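Local coordinates for CaaX farnesyltransferase alpha subunit Ram2 (Aspergillus fumigatus, PDB 4MBG), which forms, with the beta subunit Ram1, the protein farnesyltransferase heterodimer, which transfers the farnesyl group of farnesyl diphosphate to proteins, at the interface of chains A and B. Numbering follows the deposited sequence. Chains: chain A, CaaX farnesyltransferase alpha subunit Ram2; chain B, CaaX farnesyltransferase beta subunit Ram1.

The interface of chains A and B. Residues chain A 31-36, 61; chain B 182, 194.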
loop_
_atom_site.group_PDB
_atom_site.type_symbol
_atom_site.label_atom_id
_atom_site.label_comp_id
_atom_site.label_asym_id
_atom_site.label_seq_id
_atom_site.Cartn_x
_atom_site.Cartn_y
_atom_site.Cartn_z
ATOM N N ILE A 31 29.616 -21.410 1.651
ATOM C CA ILE A 31 29.539 -20.950 0.267
ATOM C C ILE A 31 29.729 -19.427 0.236
ATOM O O ILE A 31 28.900 -18.665 0.736
ATOM C CB ILE A 31 28.184 -21.324 -0.386
ATOM C CG1 ILE A 31 27.995 -22.842 -0.399
ATOM C CG2 ILE A 31 28.060 -20.730 -1.804
ATOM C CD1 ILE A 31 26.638 -23.283 -0.915
ATOM N N GLU A 32 30.844 -19.017 -0.351
ATOM C CA GLU A 32 31.221 -17.609 -0.386
ATOM C C GLU A 32 30.285 -16.762 -1.243
ATOM O O GLU A 32 29.653 -17.245 -2.171
ATOM C CB GLU A 32 32.655 -17.453 -0.890
ATOM C CG GLU A 32 33.683 -18.224 -0.091
ATOM C CD GLU A 32 34.120 -17.498 1.166
ATOM O OE1 GLU A 32 33.297 -17.381 2.101
ATOM O OE2 GLU A 32 35.297 -17.061 1.219
ATOM N N LEU A 33 30.184 -15.481 -0.892
ATOM C CA LEU A 33 29.307 -14.549 -1.613
ATOM C C LEU A 33 29.757 -14.324 -3.048
ATOM O O LEU A 33 30.927 -14.048 -3.308
ATOM C CB LEU A 33 29.247 -13.191 -0.906
ATOM C CG LEU A 33 28.467 -12.080 -1.616
ATOM C CD1 LEU A 33 27.000 -12.457 -1.785
ATOM C CD2 LEU A 33 28.597 -10.763 -0.853
ATOM N N ASN A 34 28.808 -14.446 -3.968
ATOM C CA ASN A 34 28.993 -14.062 -5.361
ATOM C C ASN A 34 28.050 -12.896 -5.617
ATOM O O ASN A 34 26.859 -13.100 -5.823
ATOM C CB ASN A 34 28.625 -15.243 -6.261
ATOM C CG ASN A 34 28.870 -14.969 -7.743
ATOM O OD1 ASN A 34 28.862 -13.826 -8.196
ATOM N ND2 ASN A 34 29.084 -16.036 -8.506
ATOM N N ASP A 35 28.560 -11.672 -5.576
ATOM C CA ASP A 35 27.674 -10.520 -5.727
ATOM C C ASP A 35 27.670 -10.011 -7.160
ATOM O O ASP A 35 26.937 -9.087 -7.485
ATOM C CB ASP A 35 28.064 -9.394 -4.769
ATOM C CG ASP A 35 29.361 -8.726 -5.158
ATOM O OD1 ASP A 35 30.235 -9.421 -5.721
ATOM O OD2 ASP A 35 29.506 -7.510 -4.900
ATOM N N GLY A 36 28.488 -10.623 -8.010
ATOM C CA GLY A 36 28.630 -10.185 -9.386
ATOM C C GLY A 36 29.862 -9.321 -9.592
ATOM O O GLY A 36 30.200 -8.958 -10.722
ATOM N N ARG A 61 24.173 -20.152 3.569
ATOM C CA ARG A 61 24.020 -20.654 2.209
ATOM C C ARG A 61 24.289 -22.153 2.164
ATOM O O ARG A 61 23.529 -22.919 1.566
ATOM C CB ARG A 61 24.937 -19.909 1.240
ATOM C CG ARG A 61 24.330 -18.635 0.665
ATOM C CD ARG A 61 25.250 -18.047 -0.420
ATOM N NE ARG A 61 26.422 -17.463 0.206
ATOM C CZ ARG A 61 26.530 -16.188 0.556
ATOM N NH1 ARG A 61 25.536 -15.330 0.324
ATOM N NH2 ARG A 61 27.636 -15.771 1.145
ATOM N N ALA B 182 23.176 -12.834 -10.223
ATOM C CA ALA B 182 23.498 -13.572 -9.012
ATOM C C ALA B 182 22.292 -13.727 -8.093
ATOM O O ALA B 182 22.269 -14.610 -7.240
ATOM C CB ALA B 182 24.655 -12.886 -8.267
ATOM N N HIS B 194 22.336 -13.158 -3.780
ATOM C CA HIS B 194 22.877 -14.526 -3.730
ATOM C C HIS B 194 22.526 -15.274 -2.454
ATOM O O HIS B 194 22.934 -14.876 -1.357
ATOM C CB HIS B 194 24.396 -14.484 -3.905
ATOM C CG HIS B 194 25.055 -15.834 -3.913
ATOM N ND1 HIS B 194 26.363 -16.015 -3.521
ATOM C CD2 HIS B 194 24.598 -17.058 -4.274
ATOM C CE1 HIS B 194 26.685 -17.291 -3.643
ATOM N NE2 HIS B 194 25.631 -17.946 -4.094
#
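A:Asn34 meets B:His194 along a stretch of chain A whose backbone is extended through A:Leu33 and A:Asn34 and presents the amide of A:Asn34 to the imidazole. A:Asn34 N donates to ring nitrogen ND1 of B:His194 at 2.9 Å, a nearly straight bond (162° at H), although the amide lies tilted from the ring plane. This bond makes ND1 an acceptor, which would place any single ring proton on NE2. The ring reaches the strip because CG of B:His194 stands anti to its backbone N (chi1 -178°). The carbonyl O of A:Glu32 lies at the ring edge, in its plane, 3.3 Å from CE1 of B:His194.

A:Arg61, from helix 51-65, covers one face: its CD sits 3.7 Å from the ring centroid, offset toward the rim, and its guanidinium runs almost parallel to the imidazole. NH1 reaches back to the carbonyl O of B:His194 at 3.1 Å, approaching from above the carbonyl plane. NE and NH2 both grip the carbonyl O of A:Ile31, at 2.8 Å from NE, which fixes the guanidinium's rotation and ties helix to strip. Alongside, A:Leu33 CD1 packs on B:His194 CB at 3.9 Å, while the methyl of B:Ala182 touches the A:Asn34 carbonyl O. The site thus clasps a beta-subunit histidine between an N-terminal segment and a helix of the alpha subunit, and so probably contributes a small anchor near one end of the heterodimer interface.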